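Local atomic coordinates of uncharacterized protein (Parabacteroides merdae ATCC 43184, PDB entry 4OPW), a protein that is of unknown function but probably serves as an adhesin, like putative auto-transporter adhesins. Residues A[7-13]-A[46-52]; A[26-32]-A[93-99]. Residues are numbered along the deposited sequence.

Interaction 1: residues A[7-13]-A[46-52]; sequences GNGKLST and TVDENLH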
loop_
_atom_site.group_PDB
_atom_site.type_symbol
_atom_site.label_atom_id
_atom_site.label_comp_id
_atom_site.label_asym_id
_atom_site.label_seq_id
_atom_site.Cartn_x
_atom_site.Cartn_y
_atom_site.Cartn_z
ATOM N N GLY A 7 -5.573 -25.523 11.605
ATOM C CA GLY A 7 -5.166 -25.047 12.913
ATOM C C GLY A 7 -5.937 -25.696 14.044
ATOM O O GLY A 7 -7.153 -25.917 13.935
ATOM N N ASN A 8 -5.230 -26.013 15.150
ATOM C CA ASN A 8 -5.849 -26.642 16.323
ATOM C C ASN A 8 -6.456 -25.573 17.282
ATOM O O ASN A 8 -6.902 -25.910 18.392
ATOM C CB ASN A 8 -4.816 -27.530 17.053
ATOM C CG ASN A 8 -3.739 -26.783 17.821
ATOM O OD1 ASN A 8 -3.649 -25.543 17.809
ATOM N ND2 ASN A 8 -2.899 -27.529 18.532
ATOM N N GLY A 9 -6.425 -24.303 16.868
ATOM C CA GLY A 9 -7.021 -23.208 17.631
ATOM C C GLY A 9 -6.218 -22.667 18.794
ATOM O O GLY A 9 -6.689 -21.754 19.471
ATOM N N LYS A 10 -5.005 -23.206 19.027
ATOM C CA LYS A 10 -4.134 -22.771 20.119
ATOM C C LYS A 10 -2.960 -21.983 19.538
ATOM O O LYS A 10 -2.006 -22.560 19.024
ATOM C CB LYS A 10 -3.641 -23.954 20.961
ATOM C CG LYS A 10 -4.785 -24.753 21.560
ATOM C CD LYS A 10 -4.289 -25.947 22.298
ATOM C CE LYS A 10 -5.419 -26.695 22.967
ATOM N NZ LYS A 10 -4.893 -27.764 23.852
ATOM N N LEU A 11 -3.060 -20.655 19.595
ATOM C CA LEU A 11 -2.019 -19.787 19.066
ATOM C C LEU A 11 -0.743 -19.876 19.885
ATOM O O LEU A 11 -0.792 -19.979 21.114
ATOM C CB LEU A 11 -2.483 -18.317 18.994
ATOM C CG LEU A 11 -3.686 -17.968 18.105
ATOM C CD1 LEU A 11 -4.016 -16.478 18.243
ATOM C CD2 LEU A 11 -3.406 -18.289 16.618
ATOM N N SER A 12 0.402 -19.846 19.199
ATOM C CA SER A 12 1.719 -19.805 19.832
ATOM C C SER A 12 2.609 -18.882 19.016
ATOM O O SER A 12 2.411 -18.743 17.801
ATOM C CB SER A 12 2.343 -21.194 19.970
ATOM O OG SER A 12 2.857 -21.697 18.745
ATOM N N THR A 13 3.562 -18.243 19.692
ATOM C CA THR A 13 4.475 -17.313 19.042
ATOM C C THR A 13 5.903 -17.869 19.070
ATOM O O THR A 13 6.357 -18.359 20.101
ATOM C CB THR A 13 4.364 -15.945 19.708
ATOM O OG1 THR A 13 3.009 -15.501 19.654
ATOM C CG2 THR A 13 5.254 -14.909 19.066
ATOM N N THR A 46 3.078 -15.651 14.878
ATOM C CA THR A 46 1.988 -16.158 15.710
ATOM C C THR A 46 1.014 -16.887 14.786
ATOM O O THR A 46 0.472 -16.282 13.849
ATOM C CB THR A 46 1.291 -15.045 16.520
ATOM O OG1 THR A 46 2.271 -14.356 17.275
ATOM C CG2 THR A 46 0.217 -15.598 17.467
ATOM N N VAL A 47 0.782 -18.170 15.051
ATOM C CA VAL A 47 -0.147 -18.990 14.267
ATOM C C VAL A 47 -0.545 -20.182 15.155
ATOM O O VAL A 47 0.086 -20.392 16.195
ATOM C CB VAL A 47 0.502 -19.399 12.893
ATOM C CG1 VAL A 47 1.604 -20.460 13.069
ATOM C CG2 VAL A 47 -0.551 -19.855 11.877
ATOM N N ASP A 48 -1.561 -20.967 14.769
ATOM C CA ASP A 48 -1.910 -22.156 15.564
ATOM C C ASP A 48 -0.642 -22.973 15.775
ATOM O O ASP A 48 0.146 -23.121 14.836
ATOM C CB ASP A 48 -2.985 -22.997 14.865
ATOM C CG ASP A 48 -4.208 -22.181 14.510
ATOM O OD1 ASP A 48 -4.082 -21.254 13.675
ATOM O OD2 ASP A 48 -5.301 -22.549 14.956
ATOM N N GLU A 49 -0.404 -23.433 17.006
ATOM C CA GLU A 49 0.857 -24.118 17.324
ATOM C C GLU A 49 1.220 -25.257 16.345
ATOM O O GLU A 49 2.391 -25.379 15.983
ATOM C CB GLU A 49 0.850 -24.648 18.772
ATOM C CG GLU A 49 -0.369 -25.476 19.133
ATOM C CD GLU A 49 -0.410 -25.995 20.556
ATOM O OE1 GLU A 49 0.174 -25.353 21.456
ATOM O OE2 GLU A 49 -1.024 -27.060 20.765
ATOM N N ASN A 50 0.218 -26.061 15.892
ATOM C CA ASN A 50 0.489 -27.193 14.987
ATOM C C ASN A 50 0.795 -26.743 13.548
ATOM O O ASN A 50 1.186 -27.590 12.727
ATOM C CB ASN A 50 -0.703 -28.178 14.996
ATOM C CG ASN A 50 -1.968 -27.578 14.411
ATOM O OD1 ASN A 50 -2.388 -26.479 14.790
ATOM N ND2 ASN A 50 -2.552 -28.243 13.420
ATOM N N LEU A 51 0.665 -25.428 13.243
ATOM C CA LEU A 51 0.900 -24.939 11.882
ATOM C C LEU A 51 2.310 -24.342 11.681
ATOM O O LEU A 51 2.707 -24.122 10.529
ATOM C CB LEU A 51 -0.181 -23.915 11.474
ATOM C CG LEU A 51 -1.606 -24.491 11.372
ATOM C CD1 LEU A 51 -2.595 -23.395 10.940
ATOM C CD2 LEU A 51 -1.670 -25.664 10.368
ATOM N N HIS A 52 3.081 -24.125 12.778
ATOM C CA HIS A 52 4.443 -23.568 12.644
ATOM C C HIS A 52 5.329 -24.378 11.664
ATOM O O HIS A 52 6.060 -23.731 10.890
ATOM C CB HIS A 52 5.138 -23.431 13.997
ATOM C CG HIS A 52 4.659 -22.246 14.774
ATOM N ND1 HIS A 52 5.125 -20.965 14.503
ATOM C CD2 HIS A 52 3.745 -22.181 15.771
ATOM C CE1 HIS A 52 4.505 -20.173 15.359
ATOM N NE2 HIS A 52 3.661 -20.856 16.139
HETATM O O HOH W 1 0.052 -22.775 22.339
#
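Three backbone hydrogen bonds join the segments: Ser12 N to Val47 O (3.1 Å), Val47 N to Ser12 O (3.2 Å) and Glu49 N to Lys10 O (2.7 Å). The first two make Ser12 and Val47 an antiparallel hydrogen-bonded pair flanked by the non-hydrogen-bonded pairs Leu11-Asp48 and Thr13-Thr46, and the third lies beyond Leu11-Asp48. On one face, the hydroxyls Thr13 OG1 and Thr46 OG1 share a hydrogen bond of 2.7 Å. Side chains also clasp backbone: His52 NE2 donates to Ser12 O (3.0 Å), Asn50 OD1 accepts from Asn8 N (2.9 Å), and Asp48 OD2, which also bonds Thr77, takes Gly9 N (2.8 Å). Asn8 ND2 reaches Glu49 OE2 at 3.0 Å, and a water bridges Glu49 OE1 and Leu11 O. Apolar contact is slight. Asn8 OD1 accepts from Lys10 N at 3.0 Å, forming an Asx turn that leads into strand 11-17. The whole is an antiparallel strand pairing, extended by polar contacts between two loops, at the N-terminal end of a beta-helix-like fold.

Interaction 2: residues A[26-32]-A[93-99]; sequences FDGVIDF and ASGNANF. With EDO (1,2-ethanediol), chain C.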
loop_
_atom_site.group_PDB
_atom_site.type_symbol
_atom_site.label_atom_id
_atom_site.label_comp_id
_atom_site.label_asym_id
_atom_site.label_seq_id
_atom_site.Cartn_x
_atom_site.Cartn_y
_atom_site.Cartn_z
ATOM N N PHE A 26 3.627 -11.049 0.076
ATOM C CA PHE A 26 2.802 -12.047 0.771
ATOM C C PHE A 26 1.372 -11.963 0.250
ATOM O O PHE A 26 0.942 -10.915 -0.237
ATOM C CB PHE A 26 2.858 -11.894 2.315
ATOM C CG PHE A 26 2.343 -10.587 2.896
ATOM C CD1 PHE A 26 2.965 -9.378 2.597
ATOM C CD2 PHE A 26 1.331 -10.586 3.850
ATOM C CE1 PHE A 26 2.500 -8.174 3.135
ATOM C CE2 PHE A 26 0.903 -9.386 4.439
ATOM C CZ PHE A 26 1.466 -8.184 4.043
ATOM N N ASP A 27 0.649 -13.074 0.367
ATOM C CA ASP A 27 -0.708 -13.226 -0.126
ATOM C C ASP A 27 -1.481 -14.073 0.856
ATOM O O ASP A 27 -1.135 -15.228 1.062
ATOM C CB ASP A 27 -0.656 -13.895 -1.529
ATOM C CG ASP A 27 -1.970 -14.068 -2.271
ATOM O OD1 ASP A 27 -2.972 -13.455 -1.861
ATOM O OD2 ASP A 27 -1.962 -14.721 -3.334
ATOM N N GLY A 28 -2.502 -13.496 1.469
ATOM C CA GLY A 28 -3.343 -14.221 2.423
ATOM C C GLY A 28 -3.724 -13.339 3.586
ATOM O O GLY A 28 -3.221 -12.215 3.696
ATOM N N VAL A 29 -4.601 -13.851 4.462
ATOM C CA VAL A 29 -5.113 -13.083 5.584
ATOM C C VAL A 29 -4.078 -13.110 6.724
ATOM O O VAL A 29 -4.218 -13.833 7.717
ATOM C CB VAL A 29 -6.531 -13.530 5.999
ATOM C CG1 VAL A 29 -7.091 -12.592 7.074
ATOM C CG2 VAL A 29 -7.451 -13.556 4.773
ATOM N N ILE A 30 -3.024 -12.289 6.539
ATOM C CA ILE A 30 -1.896 -12.191 7.463
ATOM C C ILE A 30 -1.830 -10.782 7.993
ATOM O O ILE A 30 -1.968 -9.842 7.222
ATOM C CB ILE A 30 -0.577 -12.582 6.712
ATOM C CG1 ILE A 30 -0.599 -14.077 6.273
ATOM C CG2 ILE A 30 0.695 -12.242 7.529
ATOM C CD1 ILE A 30 0.393 -14.401 5.160
ATOM N N ASP A 31 -1.620 -10.634 9.308
ATOM C CA ASP A 31 -1.380 -9.345 9.936
ATOM C C ASP A 31 0.115 -9.137 9.932
ATOM O O ASP A 31 0.805 -9.774 10.720
ATOM C CB ASP A 31 -1.967 -9.331 11.359
ATOM C CG ASP A 31 -3.463 -9.555 11.295
ATOM O OD1 ASP A 31 -4.163 -8.688 10.726
ATOM O OD2 ASP A 31 -3.915 -10.688 11.638
ATOM N N PHE A 32 0.633 -8.315 9.012
ATOM C CA PHE A 32 2.076 -8.125 8.862
ATOM C C PHE A 32 2.505 -6.770 9.439
ATOM O O PHE A 32 2.115 -5.721 8.921
ATOM C CB PHE A 32 2.485 -8.247 7.368
ATOM C CG PHE A 32 3.956 -8.493 7.114
ATOM C CD1 PHE A 32 4.906 -7.524 7.421
ATOM C CD2 PHE A 32 4.380 -9.650 6.458
ATOM C CE1 PHE A 32 6.269 -7.749 7.180
ATOM C CE2 PHE A 32 5.731 -9.876 6.215
ATOM C CZ PHE A 32 6.672 -8.918 6.565
ATOM N N ALA A 93 1.340 -6.727 -1.418
ATOM C CA ALA A 93 0.393 -7.349 -0.514
ATOM C C ALA A 93 -0.883 -7.716 -1.268
ATOM O O ALA A 93 -1.377 -6.935 -2.087
ATOM C CB ALA A 93 0.084 -6.394 0.637
ATOM N N SER A 94 -1.404 -8.928 -1.000
ATOM C CA SER A 94 -2.603 -9.473 -1.653
ATOM C C SER A 94 -3.406 -10.318 -0.679
ATOM O O SER A 94 -2.897 -10.683 0.385
ATOM C CB SER A 94 -2.185 -10.363 -2.826
ATOM O OG SER A 94 -1.445 -9.634 -3.786
ATOM N N GLY A 95 -4.641 -10.619 -1.054
ATOM C CA GLY A 95 -5.488 -11.576 -0.356
ATOM C C GLY A 95 -5.991 -11.215 1.019
ATOM O O GLY A 95 -6.069 -12.083 1.897
ATOM N N ASN A 96 -6.408 -9.952 1.193
ATOM C CA ASN A 96 -7.032 -9.460 2.405
ATOM C C ASN A 96 -6.062 -9.469 3.608
ATOM O O ASN A 96 -6.472 -9.636 4.756
ATOM C CB ASN A 96 -8.354 -10.224 2.707
ATOM C CG ASN A 96 -9.465 -9.328 3.203
ATOM O OD1 ASN A 96 -9.233 -8.276 3.818
ATOM N ND2 ASN A 96 -10.710 -9.739 2.969
ATOM N N ALA A 97 -4.774 -9.238 3.324
ATOM C CA ALA A 97 -3.745 -9.057 4.334
ATOM C C ALA A 97 -3.845 -7.656 4.967
ATOM O O ALA A 97 -4.488 -6.765 4.393
ATOM C CB ALA A 97 -2.369 -9.195 3.665
ATOM N N ASN A 98 -3.245 -7.509 6.142
ATOM C CA ASN A 98 -3.097 -6.240 6.818
ATOM C C ASN A 98 -1.593 -5.953 6.861
ATOM O O ASN A 98 -0.849 -6.730 7.474
ATOM C CB ASN A 98 -3.711 -6.273 8.232
ATOM C CG ASN A 98 -5.225 -6.307 8.322
ATOM O OD1 ASN A 98 -5.964 -5.892 7.420
ATOM N ND2 ASN A 98 -5.724 -6.760 9.465
ATOM N N PHE A 99 -1.122 -4.930 6.132
ATOM C CA PHE A 99 0.285 -4.523 6.223
ATOM C C PHE A 99 0.340 -3.226 7.010
ATOM O O PHE A 99 -0.314 -2.256 6.630
ATOM C CB PHE A 99 0.986 -4.362 4.854
ATOM C CG PHE A 99 2.430 -3.946 5.021
ATOM C CD1 PHE A 99 3.430 -4.899 5.209
ATOM C CD2 PHE A 99 2.793 -2.601 4.999
ATOM C CE1 PHE A 99 4.767 -4.514 5.375
ATOM C CE2 PHE A 99 4.135 -2.216 5.140
ATOM C CZ PHE A 99 5.108 -3.176 5.357
HETATM C C1 EDO C . -2.205 -17.415 4.669
HETATM O O1 EDO C . -3.099 -17.972 3.711
HETATM C C2 EDO C . -0.752 -17.621 4.183
HETATM O O2 EDO C . -0.615 -17.138 2.870
HETATM O O HOH W 2 1.196 -10.299 -2.967
#
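Both segments end one strand, turn a corner and start another, parallel and in register at both ends. Before the corner, Ser94 N donates to Phe26 O (3.2 Å) and Gly28 N to Ser94 O (3.0 Å); after it, Asn98 N donates to Ile30 O (2.9 Å) and Phe32 N to Asn98 O (2.7 Å). At the bend, Val29 centres an inverse gamma turn and Gly95 has positive phi. Inside the corner, Phe26 CE2 lies 3.4 Å from Ala97 CB and Phe26 CZ 3.9 Å from Phe99 CB, while Phe32 CD1 meets Phe99 CE1 at 3.6 Å. On the other face, Asn98 ND2 donates to Asp31 OD1 (2.8 Å), and Asp31 OD2 forms a salt bridge with Lys78. An ethanediol, probably from crystallisation, donates a hydrogen bond from O2 to Asp27 O (2.7 Å). Phe32 packs against strand 80-85 and Phe99 against strand 119-122; the corner thus joins neighbouring rungs of a beta-helix-like stack, strands 23-27 and 90-94 in one sheet, 31-36 and 98-101 in another.

Strands 11-17 and 23-27 follow each other in the chain, and both interactions reach the same mixed sheet, with centres about 18 Å apart and nearest atoms about 7 Å apart. Interaction 1 lies near the N-terminal end of the elongated molecule, its centre about 28 Å from that of the chain; interaction 2 is more central, at about 11 Å. Their chemistry differs accordingly. The 7-13/46-52 pairing is antiparallel and relies largely on polar side chains, with few buried residues, whereas 26-32/93-99 is parallel and sets phenylalanines and alanines inside, leaving its polar pairs on the outer face. Lys78 touches both, packing with Leu11 and pairing with Asp31.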